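Local coordinates for SusD-like carbohydrate binding protein BF1063 (Bacteroides fragilis NCTC 9343, PDB 3I4G) that probably binds carbohydrate at the outer membrane of the cell, as a member of the SusD family of glycan-capturing lipoproteins, at residues S45-Y50 with A130-Y135; L181-A186 with M225-N230; D213-A218 with V399-T404; T333-S338 with E354-G359. All blocks are in the same frame, centred on the assembly; numbering follows the deposited sequence. Where two conformers were deposited one is given.

In the fold
From the N terminus, contact 1 comes first: it sets the loop ahead of helix 50-54 on helix 116-139 and closes a largely helical loop. Contact 2 follows, joining the turn after helix 163-180 to the C-terminal end of helix 214-227. Contact 3 uses the other end of that helix and meets the end of helix 387-400, so contacts 2 and 3 cross along the chain. Contact 4 is a short closure that ties the continuation of strand 333-334 to the loop before strand 360-362. It falls within the long loop of contact 3 in sequence, yet its centre is about 43 Å away, on the opposite side of the chain's centre.

Contact 1: residues S45-Y50 with A130-Y135; sequences SDWWSY and ATQYFY
Asp46, in one of its two conformers, reaches Gln132 of helix 116-139 through two waters. One donates to OD2 and accepts from Gln132 NE2; the other donates to OD1 and to Gln132 OE1. OD1 also forms a salt bridge with Arg98, and OD2 accepts from the backbone N of Trp48 at 2.9 Å, an Asx turn within the type I beta turn 46-49. Trp47 makes the broadest contact, in an aromatic cluster with Trp48 and Tyr135. Its five-membered ring lies in an offset stack on the Tyr135 ring, centroids 4.4 Å apart and planes 13° apart, and the two side chains run antiparallel past one another. Each also lays its CB on the other's ring: Tyr135 CB stands 3.4 Å from the centroid of the Trp47 five-membered ring, and Trp47 CB 3.8 Å from that of Tyr135. Gln132 OE1 sits at the indole edge, 3.6 Å from Trp47 CD1, while Trp47 NE1 bonds to Ser95. Trp48 crosses Tyr135 at about a right angle and gives its NE1 hydrogen to Tyr135 OH (2.9 Å, 153°), with the oxygen in the indole plane. Farther round, Trp48 CH2 comes 3.4 Å from Thr131 OG1, which accepts from Gln132 NE2 and bonds to Leu128 O. The phenol ring is held flat between Trp47 and Phe134 CD2 on its opposite face, which limits its rotation, while the Trp48 N-H pins the hydroxyl and waters bridge the buried polar groups of Asp46 and Gln132.

Contact 2: residues L181-A186 with M225-N230; sequences LPRFSA and MELGDN
Arg183 grips the carboxylate of Asp229 side-on, NE giving to OD2 (3.0 Å, 161°) and NH2 to OD1 (2.9 Å), a two-nitrogen salt bridge. The NE bond takes the syn lone pair of OD2; NH2 meets OD1 on its syn side but out of the carboxylate plane, since the guanidinium and carboxylate planes are turned 41° apart. A bend of the arginine chain at chi3 places NE for this grip. From above the carboxylate plane the backbone N of Ser185 gives a further bond to OD2, at 3.0 Å. Leu227 CD2 lies toward the rim of one guanidinium face, 3.8 Å from Arg183 NH2, and a water bonded to Ser185 OG lies toward the rim of the opposite one. Asp229 sits just past the C-terminal end of helix 214-227, where Gly228 leaves helical geometry with positive phi, and its donors belong to the turn that follows helix 163-180, whose residues 184-186 form a short 3-10 segment. Beside the charged pair, the amide of Asn230 tilts 63° from the Phe184 ring and sets ND2 over the ring centre, 3.5 Å from Phe184 CG. That nitrogen is held by a hydrogen bond to Lys249 O. In the next shell Gln198, on helix 197-211, ties both sides together: its NE2 donates to Asp229 OD2 and its OE1 accepts from Phe184 N.

Contact 3: residues D213-A218 with V399-T404; sequences DWKSGA and VEDNQT
A Schellman motif ends helix 387-400, with Asn402 at its positive-phi C-prime position, and this helix end meets the first turn of helix 214-227, which is N-capped by Asp213. Trp214 and Glu400 extend alongside each other in the same direction. Glu400 CB presses on the indole face as a CH-pi contact, 3.3 Å from the centroid of the Trp214 five-membered ring and 10° off its normal. Glu400 CG, anti to the carbonyl carbon (chi1 -65°), also lies against the ring, 3.8 Å from Trp214 CE2, and the chain then bends at chi2 to a carboxylate taken by Arg437. Next to this pair Lys215 NZ forms a salt bridge with Asp401 OD2 at 2.7 Å, meeting it on the syn side; bends at chi3 and chi4 curl the lysine end round to it. In one of its two conformers, Gln403 NE2 binds the anti lone pair of the same Asp401 OD2, also at 2.7 Å, a second donor to this one oxygen. Around the contact, Trp214 reaches back along helix 387-400 to Glu396 and Cys397 and touches Met209 of helix 197-211, while Ala218, one turn on, packs against Cys397.

Contact 4: residues T333-S338 with E354-G359; sequences TEYKMS and EASRTG
The two backbones run without regular pairing and come closest at Met337 and Gly359, whose CA atoms lie 6.1 Å apart. Residues 333-338 run on from strand 333-334, which pairs with 329-330 in a two-stranded antiparallel sheet, and pack on the loop before strand 360-362. Tyr335 and Met337, both with CG anti to the backbone N, extend toward that loop. Tyr335 reaches it with its hydroxyl: OH comes 3.4 Å from Ser356 CB, and a water in the ring plane bonds to that OH at 2.8 Å and accepts from the backbone N of Ser356. Farther back, CE2 passes Gly359 O at the ring edge. Met337, a selenomethionine, lays its CG 3.9 Å from Gly359 CA, and the bend at chi3 (46°) turns its CE onto Ala355 CB at 3.8 Å. Ser356 shapes the loop: Ser356 OG accepts from Thr358 N at 3.1 Å, an ST turn. Ser356 OG also accepts from Gly359 N at 2.9 Å, an ST motif, and bonds to Phe360 O where strand 360-362 begins. Met361 of that strand touches both Tyr335 and Ser356, and the Tyr335 ring meets Tyr324 edge-to-face. No direct hydrogen bond crosses between the segments. With the serine oxygen bonded within its turn and to Phe360, what faces Tyr335 and Met337 is mainly carbon: Ser356 CB, Ala355 CB and Gly359 CA, with one water as the polar bridge.

Contact 1: residues S45-Y50 with A130-Y135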
# COMPACT_ATOMS: atom_id res chain seq x y z
N SER A 45 -10.65 5.14 -5.82
CA SER A 45 -10.96 6.54 -5.98
C SER A 45 -9.72 7.41 -5.86
O SER A 45 -9.77 8.61 -6.14
CB SER A 45 -11.99 7.02 -4.95
OG SER A 45 -11.52 6.87 -3.65
N ASP A 46 -8.61 6.82 -5.44
CA ASP A 46 -7.34 7.51 -5.27
C ASP A 46 -6.25 6.49 -5.06
O ASP A 46 -6.55 5.39 -4.64
CB ASP A 46 -7.36 8.40 -4.03
CG ASP A 46 -6.19 9.32 -3.99
OD1 ASP A 46 -6.14 10.17 -4.91
OD2 ASP A 46 -5.31 9.20 -3.11
N TRP A 47 -4.99 6.85 -5.30
CA TRP A 47 -3.90 5.97 -4.96
C TRP A 47 -3.89 5.62 -3.48
O TRP A 47 -3.29 4.60 -3.10
CB TRP A 47 -2.55 6.63 -5.31
CG TRP A 47 -2.45 6.94 -6.78
CD1 TRP A 47 -2.60 8.16 -7.37
CD2 TRP A 47 -2.25 6.00 -7.84
NE1 TRP A 47 -2.49 8.03 -8.75
CE2 TRP A 47 -2.25 6.72 -9.05
CE3 TRP A 47 -1.98 4.63 -7.88
CZ2 TRP A 47 -2.05 6.10 -10.27
CZ3 TRP A 47 -1.75 4.03 -9.11
CH2 TRP A 47 -1.81 4.76 -10.28
N TRP A 48 -4.52 6.43 -2.63
CA TRP A 48 -4.51 6.20 -1.19
C TRP A 48 -5.84 5.73 -0.63
O TRP A 48 -5.95 5.58 0.57
CB TRP A 48 -4.08 7.46 -0.44
CG TRP A 48 -2.73 7.96 -0.88
CD1 TRP A 48 -1.66 7.20 -1.22
CD2 TRP A 48 -2.30 9.33 -1.01
NE1 TRP A 48 -0.60 8.00 -1.55
CE2 TRP A 48 -0.97 9.31 -1.44
CE3 TRP A 48 -2.92 10.55 -0.83
CZ2 TRP A 48 -0.26 10.46 -1.69
CZ3 TRP A 48 -2.22 11.70 -1.07
CH2 TRP A 48 -0.91 11.66 -1.52
N SER A 49 -6.84 5.52 -1.47
CA SER A 49 -8.13 5.01 -1.00
C SER A 49 -7.98 3.53 -0.64
O SER A 49 -6.96 2.89 -0.95
CB SER A 49 -9.23 5.21 -2.02
OG SER A 49 -9.16 4.27 -3.10
N TYR A 50 -8.96 2.95 0.03
CA TYR A 50 -8.73 1.56 0.47
C TYR A 50 -8.61 0.62 -0.72
O TYR A 50 -7.81 -0.31 -0.68
CB TYR A 50 -9.76 1.08 1.52
CG TYR A 50 -11.16 0.76 1.09
CD1 TYR A 50 -11.44 -0.42 0.43
CD2 TYR A 50 -12.23 1.59 1.36
CE1 TYR A 50 -12.70 -0.75 0.08
CE2 TYR A 50 -13.51 1.25 0.98
CZ TYR A 50 -13.74 0.09 0.36
OH TYR A 50 -15.05 -0.20 0.01
N ALA A 130 2.74 16.26 -7.21
CA ALA A 130 3.86 15.38 -7.49
C ALA A 130 3.60 13.92 -7.12
O ALA A 130 4.07 13.02 -7.84
CB ALA A 130 5.12 15.87 -6.80
N THR A 131 2.83 13.67 -6.07
CA THR A 131 2.49 12.30 -5.75
C THR A 131 1.72 11.66 -6.90
O THR A 131 1.91 10.49 -7.18
CB THR A 131 1.70 12.08 -4.45
OG1 THR A 131 0.41 12.70 -4.53
CG2 THR A 131 2.46 12.53 -3.22
N GLN A 132 0.88 12.40 -7.59
CA GLN A 132 0.12 11.80 -8.69
C GLN A 132 1.04 11.40 -9.81
O GLN A 132 0.88 10.31 -10.36
CB GLN A 132 -0.96 12.78 -9.19
CG GLN A 132 -1.89 13.28 -8.10
CD GLN A 132 -2.56 12.17 -7.34
OE1 GLN A 132 -3.55 11.60 -7.80
NE2 GLN A 132 -2.04 11.87 -6.14
N TYR A 133 2.00 12.26 -10.18
CA TYR A 133 2.96 11.91 -11.20
C TYR A 133 3.86 10.74 -10.75
O TYR A 133 4.25 9.94 -11.56
CB TYR A 133 3.78 13.14 -11.63
CG TYR A 133 2.97 14.04 -12.52
CD1 TYR A 133 2.61 13.62 -13.78
CD2 TYR A 133 2.51 15.28 -12.08
CE1 TYR A 133 1.84 14.41 -14.59
CE2 TYR A 133 1.76 16.10 -12.91
CZ TYR A 133 1.42 15.64 -14.15
OH TYR A 133 0.63 16.42 -15.05
N PHE A 134 4.17 10.65 -9.46
CA PHE A 134 4.95 9.55 -8.92
C PHE A 134 4.25 8.22 -9.19
O PHE A 134 4.89 7.28 -9.68
CB PHE A 134 5.19 9.77 -7.40
CG PHE A 134 5.66 8.54 -6.69
CD1 PHE A 134 6.98 8.18 -6.67
CD2 PHE A 134 4.74 7.71 -6.07
CE1 PHE A 134 7.39 7.03 -6.07
CE2 PHE A 134 5.15 6.55 -5.45
CZ PHE A 134 6.48 6.22 -5.46
N TYR A 135 2.98 8.14 -8.88
CA TYR A 135 2.25 6.91 -9.14
C TYR A 135 2.01 6.67 -10.65
O TYR A 135 2.18 5.56 -11.14
CB TYR A 135 0.94 6.88 -8.36
CG TYR A 135 1.09 6.78 -6.87
CD1 TYR A 135 1.51 5.60 -6.29
CD2 TYR A 135 0.78 7.84 -6.04
CE1 TYR A 135 1.66 5.52 -4.92
CE2 TYR A 135 0.93 7.76 -4.69
CZ TYR A 135 1.39 6.59 -4.14
OH TYR A 135 1.52 6.50 -2.77
O HOH W 1 -2.91 9.99 -4.21
O HOH W 2 -5.58 9.58 -7.49

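Contact 2: residues L181-A186 with M225-N230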
# COMPACT_ATOMS: atom_id res chain seq x y z
N LEU A 181 7.37 22.81 3.82
CA LEU A 181 6.37 22.17 4.65
C LEU A 181 6.88 22.12 6.08
O LEU A 181 8.09 21.94 6.30
CB LEU A 181 6.10 20.74 4.16
CG LEU A 181 5.37 20.62 2.82
CD1 LEU A 181 5.38 19.18 2.31
CD2 LEU A 181 3.94 21.17 2.91
N PRO A 182 5.97 22.23 7.06
CA PRO A 182 6.43 22.10 8.44
C PRO A 182 6.95 20.71 8.74
O PRO A 182 6.44 19.72 8.22
CB PRO A 182 5.20 22.41 9.29
CG PRO A 182 4.06 22.66 8.34
CD PRO A 182 4.51 22.44 6.93
N ARG A 183 7.92 20.65 9.64
CA ARG A 183 8.41 19.36 10.12
C ARG A 183 7.30 18.69 10.90
O ARG A 183 6.43 19.33 11.47
CB ARG A 183 9.67 19.55 10.97
CG ARG A 183 9.44 20.25 12.28
CD ARG A 183 10.75 20.63 12.90
NE ARG A 183 11.55 19.45 13.23
CZ ARG A 183 12.88 19.44 13.34
NH1 ARG A 183 13.60 20.53 13.10
NH2 ARG A 183 13.48 18.33 13.70
N PHE A 184 7.39 17.36 10.95
CA PHE A 184 6.42 16.49 11.64
C PHE A 184 6.17 16.95 13.07
O PHE A 184 5.00 17.02 13.52
CB PHE A 184 6.97 15.05 11.65
CG PHE A 184 6.06 14.04 12.32
CD1 PHE A 184 6.15 13.82 13.69
CD2 PHE A 184 5.10 13.34 11.59
CE1 PHE A 184 5.34 12.89 14.32
CE2 PHE A 184 4.29 12.40 12.24
CZ PHE A 184 4.41 12.21 13.62
N SER A 185 7.23 17.32 13.81
CA SER A 185 7.05 17.71 15.21
C SER A 185 6.21 18.99 15.37
O SER A 185 5.71 19.25 16.46
CB SER A 185 8.39 17.87 15.91
OG SER A 185 9.08 18.95 15.39
N ALA A 186 6.11 19.80 14.32
CA ALA A 186 5.33 21.03 14.33
C ALA A 186 3.89 20.90 13.87
O ALA A 186 3.20 21.90 13.81
CB ALA A 186 6.07 22.07 13.46
N MSE A 225 15.48 10.58 9.16
CA MSE A 225 16.07 10.07 10.40
C MSE A 225 16.80 11.16 11.19
O MSE A 225 16.60 11.29 12.40
CB MSE A 225 17.01 8.91 10.06
CG MSE A 225 16.35 7.72 9.37
SE MSE A 225 17.55 6.51 8.53
CE MSE A 225 18.50 5.81 10.17
N GLU A 226 17.58 11.99 10.52
CA GLU A 226 18.38 13.01 11.21
C GLU A 226 17.56 14.19 11.73
O GLU A 226 17.99 14.88 12.66
CB GLU A 226 19.51 13.45 10.29
CG GLU A 226 20.57 12.38 10.13
CD GLU A 226 21.70 12.79 9.22
OE1 GLU A 226 21.45 13.52 8.23
OE2 GLU A 226 22.84 12.35 9.50
N LEU A 227 16.38 14.42 11.17
CA LEU A 227 15.48 15.43 11.72
C LEU A 227 15.06 15.02 13.13
O LEU A 227 14.87 15.85 14.03
CB LEU A 227 14.25 15.66 10.83
CG LEU A 227 14.48 16.57 9.62
CD1 LEU A 227 13.45 16.33 8.54
CD2 LEU A 227 14.50 18.03 10.09
N GLY A 228 14.90 13.72 13.35
CA GLY A 228 14.70 13.23 14.71
C GLY A 228 13.32 13.33 15.29
O GLY A 228 13.12 13.17 16.48
N ASP A 229 12.32 13.58 14.44
CA ASP A 229 10.93 13.72 14.90
C ASP A 229 10.20 12.41 14.95
O ASP A 229 9.11 12.35 15.54
CB ASP A 229 10.11 14.64 13.97
CG ASP A 229 10.63 16.06 13.89
OD1 ASP A 229 11.48 16.43 14.69
OD2 ASP A 229 10.11 16.80 13.02
N ASN A 230 10.74 11.36 14.31
CA ASN A 230 10.04 10.11 14.17
C ASN A 230 10.75 8.96 14.88
O ASN A 230 11.94 8.97 15.12
CB ASN A 230 9.88 9.84 12.68
CG ASN A 230 9.05 10.91 12.00
OD1 ASN A 230 9.58 11.75 11.26
ND2 ASN A 230 7.77 10.93 12.30
O HOH W 3 11.45 19.09 16.86

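Contact 3: residues D213-A218 with V399-T404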
# COMPACT_ATOMS: atom_id res chain seq x y z
N ASP A 213 18.61 5.78 -8.29
CA ASP A 213 19.57 6.76 -7.78
C ASP A 213 19.60 6.47 -6.28
O ASP A 213 19.06 7.20 -5.45
CB ASP A 213 19.19 8.21 -8.07
CG ASP A 213 20.23 9.18 -7.58
OD1 ASP A 213 21.21 8.76 -6.93
OD2 ASP A 213 20.08 10.40 -7.80
N TRP A 214 20.27 5.38 -5.97
CA TRP A 214 20.32 4.89 -4.61
C TRP A 214 21.01 5.83 -3.64
O TRP A 214 20.62 5.95 -2.47
CB TRP A 214 20.98 3.51 -4.60
CG TRP A 214 20.33 2.51 -5.53
CD1 TRP A 214 20.87 2.01 -6.67
CD2 TRP A 214 19.05 1.89 -5.38
NE1 TRP A 214 20.03 1.10 -7.22
CE2 TRP A 214 18.90 1.01 -6.46
CE3 TRP A 214 18.04 1.94 -4.41
CZ2 TRP A 214 17.78 0.23 -6.63
CZ3 TRP A 214 16.93 1.15 -4.59
CH2 TRP A 214 16.83 0.28 -5.68
N LYS A 215 22.04 6.53 -4.10
CA LYS A 215 22.74 7.48 -3.25
C LYS A 215 21.81 8.60 -2.82
O LYS A 215 21.76 8.96 -1.64
CB LYS A 215 23.94 8.06 -3.99
CG LYS A 215 24.80 8.92 -3.10
CD LYS A 215 26.11 9.40 -3.78
CE LYS A 215 27.03 8.24 -4.23
NZ LYS A 215 27.51 7.27 -3.15
N SER A 216 21.05 9.14 -3.76
CA SER A 216 20.11 10.23 -3.41
C SER A 216 18.97 9.71 -2.55
O SER A 216 18.48 10.43 -1.67
CB SER A 216 19.56 10.90 -4.67
OG SER A 216 20.59 11.57 -5.38
N GLY A 217 18.54 8.47 -2.78
CA GLY A 217 17.46 7.91 -1.98
C GLY A 217 17.92 7.71 -0.56
O GLY A 217 17.18 8.00 0.37
N ALA A 218 19.14 7.19 -0.37
CA ALA A 218 19.64 7.03 0.99
C ALA A 218 19.65 8.37 1.70
O ALA A 218 19.26 8.46 2.87
CB ALA A 218 21.05 6.45 0.97
N VAL A 399 22.70 -0.43 0.69
CA VAL A 399 23.11 -1.70 0.09
C VAL A 399 23.25 -1.58 -1.42
O VAL A 399 24.28 -1.94 -2.01
CB VAL A 399 22.12 -2.79 0.40
CG1 VAL A 399 22.39 -4.07 -0.47
CG2 VAL A 399 22.14 -3.11 1.90
N GLU A 400 22.28 -0.96 -2.07
CA GLU A 400 22.31 -0.85 -3.54
C GLU A 400 23.32 0.15 -4.02
O GLU A 400 23.82 0.04 -5.15
CB GLU A 400 20.91 -0.49 -4.06
CG GLU A 400 19.85 -1.51 -3.84
CD GLU A 400 20.03 -2.79 -4.63
OE1 GLU A 400 20.93 -2.89 -5.48
OE2 GLU A 400 19.27 -3.74 -4.36
N ASP A 401 23.68 1.12 -3.16
CA ASP A 401 24.71 2.12 -3.49
C ASP A 401 26.11 1.63 -3.11
O ASP A 401 27.05 2.42 -3.16
CB ASP A 401 24.42 3.43 -2.79
CG ASP A 401 25.22 4.60 -3.36
OD1 ASP A 401 25.38 4.67 -4.60
OD2 ASP A 401 25.63 5.47 -2.56
N ASN A 402 26.29 0.38 -2.71
CA ASN A 402 27.65 -0.08 -2.41
C ASN A 402 28.30 0.66 -1.22
O ASN A 402 29.52 0.84 -1.17
CB ASN A 402 28.53 -0.03 -3.69
CG ASN A 402 28.01 -0.94 -4.80
OD1 ASN A 402 27.65 -2.10 -4.55
ND2 ASN A 402 28.00 -0.43 -6.03
N GLN A 403 27.49 1.07 -0.24
CA GLN A 403 28.03 1.71 0.96
C GLN A 403 28.19 0.60 2.05
O GLN A 403 27.34 -0.25 2.18
CB GLN A 403 27.17 2.91 1.40
CG GLN A 403 27.05 4.08 0.35
CD GLN A 403 26.33 5.35 0.89
OE1 GLN A 403 26.59 5.79 2.02
NE2 GLN A 403 25.43 5.95 0.06
N THR A 404 29.30 0.62 2.80
CA THR A 404 29.61 -0.38 3.85
C THR A 404 28.53 -0.37 4.93
O THR A 404 28.10 0.68 5.37
CB THR A 404 30.96 -0.15 4.51
OG1 THR A 404 30.93 1.09 5.24
CG2 THR A 404 32.05 -0.12 3.46
O HOH W 4 23.71 8.80 0.31

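Contact 4: residues T333-S338 with E354-G359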
# COMPACT_ATOMS: atom_id res chain seq x y z
N THR A 333 -14.74 -13.47 18.54
CA THR A 333 -15.37 -14.73 18.17
C THR A 333 -14.49 -15.44 17.16
O THR A 333 -13.66 -14.83 16.47
CB THR A 333 -16.81 -14.53 17.61
OG1 THR A 333 -16.79 -13.74 16.41
CG2 THR A 333 -17.72 -13.85 18.68
N GLU A 334 -14.64 -16.75 17.12
CA GLU A 334 -13.79 -17.59 16.30
C GLU A 334 -14.15 -17.50 14.82
O GLU A 334 -15.31 -17.64 14.43
CB GLU A 334 -13.91 -19.05 16.74
CG GLU A 334 -12.93 -20.01 16.05
CD GLU A 334 -12.99 -21.40 16.59
OE1 GLU A 334 -13.16 -21.56 17.82
OE2 GLU A 334 -12.82 -22.36 15.81
N TYR A 335 -13.12 -17.32 13.99
CA TYR A 335 -13.29 -17.36 12.54
C TYR A 335 -13.41 -18.84 12.14
O TYR A 335 -12.54 -19.65 12.46
CB TYR A 335 -12.11 -16.70 11.84
CG TYR A 335 -12.25 -16.66 10.34
CD1 TYR A 335 -13.40 -16.17 9.70
CD2 TYR A 335 -11.21 -17.04 9.54
CE1 TYR A 335 -13.49 -16.11 8.33
CE2 TYR A 335 -11.28 -16.98 8.17
CZ TYR A 335 -12.41 -16.50 7.57
OH TYR A 335 -12.46 -16.45 6.18
N LYS A 336 -14.48 -19.20 11.44
CA LYS A 336 -14.72 -20.56 10.96
C LYS A 336 -14.74 -20.53 9.44
O LYS A 336 -15.62 -19.92 8.82
CB LYS A 336 -16.03 -21.09 11.55
CG LYS A 336 -15.97 -21.18 13.06
CD LYS A 336 -17.25 -21.66 13.66
CE LYS A 336 -17.11 -21.68 15.16
NZ LYS A 336 -18.38 -22.08 15.82
N MSE A 337 -13.76 -21.23 8.85
CA MSE A 337 -13.56 -21.24 7.42
C MSE A 337 -12.86 -22.53 7.02
O MSE A 337 -11.68 -22.71 7.35
CB MSE A 337 -12.71 -20.02 7.03
CG MSE A 337 -12.43 -19.84 5.53
SE MSE A 337 -14.00 -19.90 4.39
CE MSE A 337 -15.15 -18.76 5.36
N SER A 338 -13.54 -23.39 6.27
CA SER A 338 -12.98 -24.67 5.88
C SER A 338 -13.75 -25.26 4.73
O SER A 338 -14.96 -25.03 4.61
CB SER A 338 -13.11 -25.66 7.04
OG SER A 338 -12.77 -27.01 6.63
N GLU A 354 -19.82 -15.87 -0.57
CA GLU A 354 -19.41 -14.56 -0.11
C GLU A 354 -18.60 -14.76 1.15
O GLU A 354 -19.04 -14.56 2.28
CB GLU A 354 -20.63 -13.71 0.16
CG GLU A 354 -20.31 -12.25 0.43
CD GLU A 354 -21.57 -11.41 0.62
OE1 GLU A 354 -22.17 -11.46 1.70
OE2 GLU A 354 -21.91 -10.70 -0.32
N ALA A 355 -17.36 -15.21 0.92
CA ALA A 355 -16.46 -15.63 1.95
C ALA A 355 -15.05 -15.70 1.34
O ALA A 355 -14.88 -15.63 0.12
CB ALA A 355 -16.90 -17.02 2.48
N SER A 356 -14.04 -15.88 2.17
CA SER A 356 -12.68 -15.93 1.71
C SER A 356 -12.44 -16.99 0.67
O SER A 356 -12.93 -18.11 0.77
CB SER A 356 -11.75 -16.23 2.91
OG SER A 356 -10.39 -16.36 2.48
N ARG A 357 -11.68 -16.66 -0.35
CA ARG A 357 -11.29 -17.62 -1.38
C ARG A 357 -10.01 -18.35 -1.02
O ARG A 357 -9.65 -19.34 -1.66
CB ARG A 357 -11.10 -16.94 -2.73
CG ARG A 357 -12.39 -16.58 -3.37
CD ARG A 357 -13.11 -17.81 -4.02
NE ARG A 357 -14.41 -17.34 -4.44
CZ ARG A 357 -15.47 -17.26 -3.64
NH1 ARG A 357 -15.51 -17.88 -2.47
NH2 ARG A 357 -16.51 -16.57 -4.05
N THR A 358 -9.30 -17.88 0.01
CA THR A 358 -8.03 -18.50 0.40
C THR A 358 -8.05 -19.24 1.73
O THR A 358 -7.21 -20.11 1.95
CB THR A 358 -6.92 -17.45 0.50
OG1 THR A 358 -7.28 -16.54 1.54
CG2 THR A 358 -6.71 -16.65 -0.81
N GLY A 359 -8.94 -18.88 2.64
CA GLY A 359 -8.87 -19.42 4.00
C GLY A 359 -8.21 -18.44 4.96
O GLY A 359 -8.21 -18.68 6.17
O HOH W 5 -14.71 -15.29 5.01